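Local coordinates for gamma-butyrobetaine hydroxylase-like N-terminal domain-containing protein (Acidithiobacillus ferrooxidans, PDB 3LUU), which is of unknown function but binds a zinc ion and resembles the N-terminal domain of gamma-butyrobetaine hydroxylase, at residues D27-L33 against L95-D99; F35-V40 against K61-V66. Residue numbers count along the deposited sequence, not the author numbering.

Interaction 1 (D27-L33 against L95-D99); sequences DGHTSRL and LRRLD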
ATOM      1  N   ASP A  27      -7.173 -15.445  -0.511  1.00 20.55           N
ATOM      2  CA  ASP A  27      -7.820 -16.102   0.650  1.00 22.62           C
ATOM      3  C   ASP A  27      -9.227 -15.488   0.981  1.00 22.34           C
ATOM      4  O   ASP A  27      -9.844 -15.808   2.017  1.00 21.54           O
ATOM      5  CB  ASP A  27      -6.886 -16.053   1.887  1.00 22.24           C
ATOM      6  CG  ASP A  27      -6.714 -14.647   2.435  1.00 31.84           C
ATOM      7  OD1 ASP A  27      -6.872 -13.687   1.619  1.00 25.89           O
ATOM      8  OD2 ASP A  27      -6.448 -14.485   3.674  1.00 23.27           O
ATOM      9  N   GLY A  28      -9.693 -14.570   0.121  1.00 21.97           N
ATOM     10  CA  GLY A  28     -10.974 -13.874   0.301  1.00 20.85           C
ATOM     11  C   GLY A  28     -10.895 -12.633   1.152  1.00 22.00           C
ATOM     12  O   GLY A  28     -11.890 -11.950   1.344  1.00 23.43           O
ATOM     13  N   HIS A  29      -9.715 -12.328   1.682  1.00 21.36           N
ATOM     14  CA  HIS A  29      -9.562 -11.143   2.481  1.00 19.54           C
ATOM     15  C   HIS A  29      -9.429  -9.915   1.558  1.00 18.70           C
ATOM     16  O   HIS A  29      -8.921 -10.030   0.459  1.00 17.15           O
ATOM     17  CB  HIS A  29      -8.318 -11.273   3.376  1.00 20.67           C
ATOM     18  CG  HIS A  29      -8.178 -10.152   4.340  1.00 17.59           C
ATOM     19  ND1 HIS A  29      -9.171  -9.828   5.234  1.00 28.60           N
ATOM     20  CD2 HIS A  29      -7.181  -9.256   4.537  1.00 23.98           C
ATOM     21  CE1 HIS A  29      -8.795  -8.785   5.950  1.00 27.99           C
ATOM     22  NE2 HIS A  29      -7.593  -8.416   5.546  1.00 19.91           N
ATOM     23  N   THR A  30      -9.930  -8.764   2.014  1.00 22.46           N
ATOM     24  CA  THR A  30      -9.656  -7.474   1.374  1.00 21.70           C
ATOM     25  C   THR A  30      -8.968  -6.599   2.409  1.00 23.40           C
ATOM     26  O   THR A  30      -9.499  -6.382   3.513  1.00 24.19           O
ATOM     27  CB  THR A  30     -10.927  -6.789   0.862  1.00 21.61           C
ATOM     28  OG1 THR A  30     -11.586  -7.665  -0.042  1.00 20.21           O
ATOM     29  CG2 THR A  30     -10.607  -5.447   0.127  1.00 16.75           C
ATOM     30  N   SER A  31      -7.769  -6.121   2.077  1.00 22.91           N
ATOM     31  CA  SER A  31      -7.083  -5.176   2.945  1.00 22.12           C
ATOM     32  C   SER A  31      -7.587  -3.805   2.609  1.00 23.26           C
ATOM     33  O   SER A  31      -7.878  -3.509   1.449  1.00 21.27           O
ATOM     34  CB  SER A  31      -5.575  -5.231   2.739  1.00 22.89           C
ATOM     35  OG  SER A  31      -5.039  -6.513   3.031  1.00 24.94           O
ATOM     36  N   ARG A  32      -7.759  -2.976   3.632  1.00 23.03           N
ATOM     37  CA  ARG A  32      -8.055  -1.574   3.435  1.00 23.55           C
ATOM     38  C   ARG A  32      -6.960  -0.831   4.196  1.00 23.96           C
ATOM     39  O   ARG A  32      -7.017  -0.716   5.421  1.00 24.71           O
ATOM     40  CB  ARG A  32      -9.448  -1.212   3.933  1.00 24.46           C
ATOM     41  CG  ARG A  32     -10.588  -1.922   3.223  1.00 30.09           C
ATOM     42  CD  ARG A  32     -11.974  -1.516   3.820  1.00 36.27           C
ATOM     43  NE  ARG A  32     -12.599  -0.448   3.049  1.00 44.17           N
ATOM     44  CZ  ARG A  32     -12.503   0.863   3.285  1.00 54.29           C
ATOM     45  NH1 ARG A  32     -11.827   1.342   4.324  1.00 58.21           N
ATOM     46  NH2 ARG A  32     -13.116   1.716   2.464  1.00 58.39           N
ATOM     47  N   LEU A  33      -5.971  -0.333   3.449  1.00 17.09           N
ATOM     48  CA  LEU A  33      -4.794   0.304   4.002  1.00 14.44           C
ATOM     49  C   LEU A  33      -4.867   1.795   3.704  1.00 16.56           C
ATOM     50  O   LEU A  33      -4.979   2.169   2.539  1.00 14.59           O
ATOM     51  CB  LEU A  33      -3.540  -0.307   3.386  1.00 16.17           C
ATOM     52  CG  LEU A  33      -3.284  -1.762   3.787  1.00 16.05           C
ATOM     53  CD1 LEU A  33      -2.202  -2.337   2.893  1.00 19.02           C
ATOM     54  CD2 LEU A  33      -2.912  -1.794   5.275  1.00 17.05           C
ATOM     55  N   LEU A  95       2.562  -5.595   1.989  1.00 14.99           N
ATOM     56  CA  LEU A  95       1.240  -4.985   2.054  1.00 17.59           C
ATOM     57  C   LEU A  95       0.306  -5.807   2.921  1.00 19.33           C
ATOM     58  O   LEU A  95      -0.406  -5.269   3.790  1.00 19.03           O
ATOM     59  CB  LEU A  95       0.628  -4.844   0.672  1.00 18.32           C
ATOM     60  CG  LEU A  95       1.248  -3.824  -0.239  1.00 19.57           C
ATOM     61  CD1 LEU A  95       0.632  -4.003  -1.628  1.00 16.54           C
ATOM     62  CD2 LEU A  95       1.009  -2.431   0.316  1.00 14.97           C
ATOM     63  N   ARG A  96       0.318  -7.119   2.720  1.00 19.73           N
ATOM     64  CA  ARG A  96      -0.504  -7.989   3.547  1.00 22.01           C
ATOM     65  C   ARG A  96      -0.150  -7.882   5.040  1.00 23.42           C
ATOM     66  O   ARG A  96      -1.050  -7.835   5.896  1.00 23.01           O
ATOM     67  CB  ARG A  96      -0.410  -9.427   3.047  1.00 21.38           C
ATOM     68  CG  ARG A  96      -1.373 -10.343   3.643  1.00 25.89           C
ATOM     69  CD  ARG A  96      -2.801  -9.947   3.369  1.00 25.89           C
ATOM     70  NE  ARG A  96      -3.660 -10.752   4.226  1.00 27.31           N
ATOM     71  CZ  ARG A  96      -4.431 -11.759   3.832  1.00 31.74           C
ATOM     72  NH1 ARG A  96      -4.513 -12.141   2.551  1.00 19.78           N
ATOM     73  NH2 ARG A  96      -5.137 -12.395   4.754  1.00 36.92           N
ATOM     74  N   ARG A  97       1.149  -7.842   5.330  1.00 22.52           N
ATOM     75  CA  ARG A  97       1.686  -7.678   6.683  1.00 24.63           C
ATOM     76  C   ARG A  97       1.252  -6.367   7.335  1.00 24.69           C
ATOM     77  O   ARG A  97       1.028  -6.331   8.548  1.00 21.75           O
ATOM     78  CB  ARG A  97       3.234  -7.771   6.677  1.00 27.76           C
ATOM     79  CG  ARG A  97       3.840  -9.122   7.153  1.00 40.46           C
ATOM     80  CD  ARG A  97       5.387  -9.247   6.916  1.00 51.10           C
ATOM     81  NE  ARG A  97       6.121  -7.966   7.021  1.00 61.34           N
ATOM     82  CZ  ARG A  97       7.066  -7.644   7.920  1.00 70.87           C
ATOM     83  NH1 ARG A  97       7.485  -8.509   8.853  1.00 75.98           N
ATOM     84  NH2 ARG A  97       7.624  -6.429   7.870  1.00 70.67           N
ATOM     85  N   LEU A  98       1.132  -5.295   6.543  1.00 21.86           N
ATOM     86  CA  LEU A  98       0.650  -4.006   7.068  1.00 24.30           C
ATOM     87  C   LEU A  98      -0.784  -4.061   7.558  1.00 25.86           C
ATOM     88  O   LEU A  98      -1.178  -3.229   8.361  1.00 24.17           O
ATOM     89  CB  LEU A  98       0.791  -2.860   6.058  1.00 22.40           C
ATOM     90  CG  LEU A  98       2.191  -2.362   5.729  1.00 20.69           C
ATOM     91  CD1 LEU A  98       2.019  -1.242   4.703  1.00 15.24           C
ATOM     92  CD2 LEU A  98       3.034  -1.872   6.917  1.00 19.63           C
ATOM     93  N   ASP A  99      -1.574  -5.020   7.081  1.00 29.46           N
ATOM     94  CA  ASP A  99      -2.941  -5.200   7.594  1.00 34.67           C
ATOM     95  C   ASP A  99      -2.997  -5.453   9.127  1.00 38.92           C
ATOM     96  O   ASP A  99      -3.973  -5.097   9.789  1.00 41.82           O
ATOM     97  CB  ASP A  99      -3.639  -6.354   6.864  1.00 38.49           C
ATOM     98  CG  ASP A  99      -4.954  -5.953   6.231  1.00 38.11           C
ATOM     99  OD1 ASP A  99      -5.413  -4.788   6.335  1.00 44.15           O
ATOM    100  OD2 ASP A  99      -5.524  -6.848   5.602  1.00 40.61           O
TER
HETATM  101  O   HOH W   1      -5.247  -1.690   7.749  1.00 52.53           O
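A single carboxylate oxygen, OD2 of D99, takes two hydrogen bonds from the same segment, one from H29 NE2 in the loop just before strand 30-34 (2.6 Å from D99 OD2) and one from S31 OG in the strand (also 2.6 Å from D99 OD2). H29 approaches with OD2 close to the plane of its ring, a His-carboxylate pair whose N-H...O angle of 138° is bent. The CA-to-CB bonds of both H29 and S31 point toward 95-99.

R96 has its CA-to-CB bond pointing away from 27-33, but a p chi2 (61°) turns the side chain so that its end comes back to D27: NH1 meets D27 OD1 at 3.0 Å and NH2 meets D27 OD2 at 2.7 Å, with angles of 152° and 164°, a bidentate salt bridge. D27 OD1 also accepts from the backbone N of H29 at 3.2 Å, an Asx turn within the loop that leads from strand 20-25 to strand 30-34, while CB of H29 sits over one face of the guanidinium, 3.6 Å from R96 NH2. R96 NH1 has a further acceptor in the carbonyl of R6, and the guanidinium makes a cation-pi contact with W25.

At the other end the contact turns apolar, with L33 CD1 4.1 Å from L95 CD2 and L33 CD2 3.9 Å from L98 CB. The C-terminal helix 92-98 thus lies against strand 30-34, the edge of the antiparallel sheet 9-15/20-25/30-34; L33, L95 and L98 all continue onto L38 of helix 35-40.

Interaction 2 (F35-V40 against K61-V66); sequences FEHLRV and KEHVSV. With ZN (zinc ion), chain B.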
ATOM      1  N   PHE A  35      -3.864   5.559   2.876  1.00 13.92           N
ATOM      2  CA  PHE A  35      -2.732   6.220   2.217  1.00 13.33           C
ATOM      3  C   PHE A  35      -1.689   6.690   3.231  1.00 12.83           C
ATOM      4  O   PHE A  35      -0.479   6.582   2.995  1.00 15.39           O
ATOM      5  CB  PHE A  35      -3.253   7.410   1.404  1.00 13.28           C
ATOM      6  CG  PHE A  35      -4.076   7.023   0.182  1.00 12.86           C
ATOM      7  CD1 PHE A  35      -4.146   5.714  -0.275  1.00 17.90           C
ATOM      8  CD2 PHE A  35      -4.724   7.990  -0.565  1.00 15.85           C
ATOM      9  CE1 PHE A  35      -4.875   5.377  -1.399  1.00 15.43           C
ATOM     10  CE2 PHE A  35      -5.456   7.631  -1.721  1.00 20.75           C
ATOM     11  CZ  PHE A  35      -5.503   6.323  -2.128  1.00 14.46           C
ATOM     12  N   GLU A  36      -2.166   7.239   4.350  1.00 12.97           N
ATOM     13  CA  GLU A  36      -1.295   7.713   5.415  1.00 14.98           C
ATOM     14  C   GLU A  36      -0.407   6.602   5.941  1.00 14.30           C
ATOM     15  O   GLU A  36       0.779   6.780   6.081  1.00 14.60           O
ATOM     16  CB  GLU A  36      -2.121   8.232   6.570  1.00 14.73           C
ATOM     17  CG  GLU A  36      -1.284   8.741   7.736  1.00 16.34           C
ATOM     18  CD  GLU A  36      -2.107   9.061   8.984  1.00 13.73           C
ATOM     19  OE1 GLU A  36      -3.195   8.462   9.189  1.00 15.19           O
ATOM     20  OE2 GLU A  36      -1.651   9.937   9.757  1.00 14.88           O
ATOM     21  N   HIS A  37      -1.026   5.478   6.292  1.00 15.37           N
ATOM     22  CA  HIS A  37      -0.318   4.305   6.807  1.00 15.50           C
ATOM     23  C   HIS A  37       0.740   3.817   5.824  1.00 14.91           C
ATOM     24  O   HIS A  37       1.899   3.608   6.199  1.00 15.02           O
ATOM     25  CB  HIS A  37      -1.344   3.224   7.142  1.00 14.95           C
ATOM     26  CG  HIS A  37      -0.803   2.054   7.897  1.00 16.90           C
ATOM     27  ND1 HIS A  37      -1.546   0.914   8.103  1.00 18.36           N
ATOM     28  CD2 HIS A  37       0.378   1.847   8.513  1.00 18.43           C
ATOM     29  CE1 HIS A  37      -0.840   0.053   8.806  1.00 21.61           C
ATOM     30  NE2 HIS A  37       0.332   0.591   9.058  1.00 16.44           N
ATOM     31  N   LEU A  38       0.359   3.710   4.559  1.00 14.82           N
ATOM     32  CA  LEU A  38       1.294   3.297   3.514  1.00 14.49           C
ATOM     33  C   LEU A  38       2.505   4.256   3.425  1.00 14.59           C
ATOM     34  O   LEU A  38       3.668   3.839   3.312  1.00 15.97           O
ATOM     35  CB  LEU A  38       0.562   3.204   2.161  1.00 15.71           C
ATOM     36  CG  LEU A  38      -0.464   2.072   2.010  1.00 15.77           C
ATOM     37  CD1 LEU A  38      -1.393   2.386   0.855  1.00 12.57           C
ATOM     38  CD2 LEU A  38       0.230   0.731   1.807  1.00 16.38           C
ATOM     39  N   ARG A  39       2.228   5.546   3.505  1.00 14.88           N
ATOM     40  CA  ARG A  39       3.289   6.527   3.434  1.00 15.68           C
ATOM     41  C   ARG A  39       4.227   6.446   4.633  1.00 15.18           C
ATOM     42  O   ARG A  39       5.449   6.495   4.471  1.00 13.67           O
ATOM     43  CB  ARG A  39       2.681   7.931   3.271  1.00 12.68           C
ATOM     44  CG  ARG A  39       3.685   9.075   3.175  1.00 16.67           C
ATOM     45  CD  ARG A  39       4.638   8.910   2.026  1.00 18.66           C
ATOM     46  NE  ARG A  39       5.703   9.892   2.091  1.00 20.04           N
ATOM     47  CZ  ARG A  39       6.870   9.725   2.711  1.00 28.36           C
ATOM     48  NH1 ARG A  39       7.163   8.601   3.337  1.00 22.84           N
ATOM     49  NH2 ARG A  39       7.761  10.705   2.710  1.00 28.49           N
ATOM     50  N   VAL A  40       3.684   6.343   5.841  1.00 17.30           N
ATOM     51  CA  VAL A  40       4.570   6.364   7.014  1.00 17.68           C
ATOM     52  C   VAL A  40       5.320   5.049   7.163  1.00 19.25           C
ATOM     53  O   VAL A  40       6.356   5.022   7.794  1.00 16.95           O
ATOM     54  CB  VAL A  40       3.855   6.791   8.316  1.00 20.56           C
ATOM     55  CG1 VAL A  40       3.179   8.168   8.121  1.00 18.26           C
ATOM     56  CG2 VAL A  40       2.857   5.814   8.731  1.00 20.11           C
ATOM     57  N   LYS A  61       1.812  12.872   7.928  1.00 15.31           N
ATOM     58  CA  LYS A  61       1.454  12.414   6.582  1.00 16.14           C
ATOM     59  C   LYS A  61      -0.043  12.157   6.414  1.00 14.61           C
ATOM     60  O   LYS A  61      -0.443  11.522   5.458  1.00 15.39           O
ATOM     61  CB  LYS A  61       2.266  11.172   6.192  1.00 14.45           C
ATOM     62  CG  LYS A  61       3.794  11.363   6.159  1.00 19.84           C
ATOM     63  CD  LYS A  61       4.221  12.469   5.143  1.00 21.83           C
ATOM     64  CE  LYS A  61       5.766  12.752   5.154  1.00 30.09           C
ATOM     65  NZ  LYS A  61       6.162  13.926   4.251  1.00 37.78           N
ATOM     66  N   GLU A  62      -0.860  12.712   7.306  1.00 15.20           N
ATOM     67  CA  GLU A  62      -2.299  12.477   7.248  1.00 17.32           C
ATOM     68  C   GLU A  62      -2.975  13.015   5.974  1.00 16.25           C
ATOM     69  O   GLU A  62      -4.010  12.506   5.542  1.00 13.89           O
ATOM     70  CB  GLU A  62      -3.009  12.989   8.499  1.00 18.57           C
ATOM     71  CG  GLU A  62      -3.036  14.496   8.692  1.00 20.50           C
ATOM     72  CD  GLU A  62      -1.850  15.012   9.491  1.00 20.10           C
ATOM     73  OE1 GLU A  62      -0.802  14.323   9.530  1.00 19.15           O
ATOM     74  OE2 GLU A  62      -1.982  16.103  10.090  1.00 27.05           O
ATOM     75  N   HIS A  63      -2.374  14.032   5.365  1.00 15.95           N
ATOM     76  CA  HIS A  63      -2.934  14.596   4.145  1.00 21.04           C
ATOM     77  C   HIS A  63      -2.292  14.069   2.875  1.00 23.61           C
ATOM     78  O   HIS A  63      -2.686  14.466   1.772  1.00 25.08           O
ATOM     79  CB  HIS A  63      -2.923  16.120   4.214  1.00 23.98           C
ATOM     80  CG  HIS A  63      -4.053  16.678   5.045  1.00 36.93           C
ATOM     81  ND1 HIS A  63      -3.854  17.351   6.234  1.00 48.62           N
ATOM     82  CD2 HIS A  63      -5.396  16.633   4.862  1.00 51.80           C
ATOM     83  CE1 HIS A  63      -5.021  17.711   6.736  1.00 54.34           C
ATOM     84  NE2 HIS A  63      -5.974  17.284   5.926  1.00 55.60           N
ATOM     85  N   VAL A  64      -1.389  13.099   2.996  1.00 19.86           N
ATOM     86  CA  VAL A  64      -0.707  12.569   1.811  1.00 20.01           C
ATOM     87  C   VAL A  64      -1.648  11.593   1.068  1.00 21.49           C
ATOM     88  O   VAL A  64      -2.494  10.909   1.698  1.00 24.93           O
ATOM     89  CB  VAL A  64       0.692  12.008   2.216  1.00 20.96           C
ATOM     90  CG1 VAL A  64       1.398  11.391   1.059  1.00 13.53           C
ATOM     91  CG2 VAL A  64       1.562  13.213   2.819  1.00 24.34           C
ATOM     92  N   SER A  65      -1.596  11.610  -0.268  1.00 18.37           N
ATOM     93  CA  SER A  65      -2.357  10.650  -1.041  1.00 21.07           C
ATOM     94  C   SER A  65      -1.461   9.836  -1.969  1.00 20.00           C
ATOM     95  O   SER A  65      -0.342  10.221  -2.259  1.00 15.10           O
ATOM     96  CB  SER A  65      -3.482  11.336  -1.821  1.00 21.70           C
ATOM     97  OG  SER A  65      -2.947  12.124  -2.860  1.00 32.55           O
ATOM     98  N   VAL A  66      -1.960   8.666  -2.377  1.00 18.99           N
ATOM     99  CA  VAL A  66      -1.338   7.864  -3.403  1.00 18.95           C
ATOM    100  C   VAL A  66      -1.873   8.391  -4.736  1.00 18.06           C
ATOM    101  O   VAL A  66      -3.080   8.354  -5.018  1.00 21.11           O
ATOM    102  CB  VAL A  66      -1.622   6.370  -3.214  1.00 16.91           C
ATOM    103  CG1 VAL A  66      -1.138   5.581  -4.402  1.00 19.36           C
ATOM    104  CG2 VAL A  66      -0.960   5.884  -1.906  1.00 14.12           C
TER
HETATM  105 ZN    ZN B 101       1.658  -0.151  10.414  1.00 24.27          ZN
HETATM  106  O   HOH W   2       0.996  10.747   9.641  1.00 14.45           O
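F35, in the m rotamer, lays its ring beside the entry to strand 66-72. V66 CB stands 3.9 Å from the ring centroid and 12° off its normal, a CH-pi contact over the face; V66 also brings CG2 to 3.6 Å from F35 CD1. The K61-V64 type I turn, closed by V64 N to K61 O at 3.1 Å, presents K61 and V64 to the helix.

Chi1 of R39 (t) sets CG 3.9 Å from V64 CG1, and the p chi2 then turns the rest of the side chain. K61 bends through m, m and then extends, so its CE lies over one guanidinium face, 3.8 Å from R39 NH2. The two like charges, R39 NH2 and K61 NZ at 3.9 Å, are reconciled by D83, which forms salt bridges with both. This short helix, 35-40, belongs to the zinc site: the CA-to-CB bond of H37 points away from 61-66, and its ring binds the ion through NE2 at 2.0 Å, with E41 and E101 completing the protein ligands. E36 is extended, t and t, and reaches the turn through a water 2.8 Å from both E36 OE2 and K61 N.

In the fold
From the N terminus, strands 9-15 and 20-25 lead into the loop and strand of 27-33, which opens interaction 1. Strand 30-34 runs into helix 35-40, the first half of interaction 2. That contact closes first, when 61-66 returns after a connection partly not modelled (45-54) and without helix or strand in its modelled part, to enter strand 66-72. Strands 76-81 and 89-91 complete the second sheet before helix 92-98 brings 95-99 to close interaction 1, so interaction 2 is nested inside it. Their centres are 16 Å apart, yet they touch: L95 CD2 lies 3.6 Å from L38 CD2. Together they join the first sheet, both helices and the start of the second sheet.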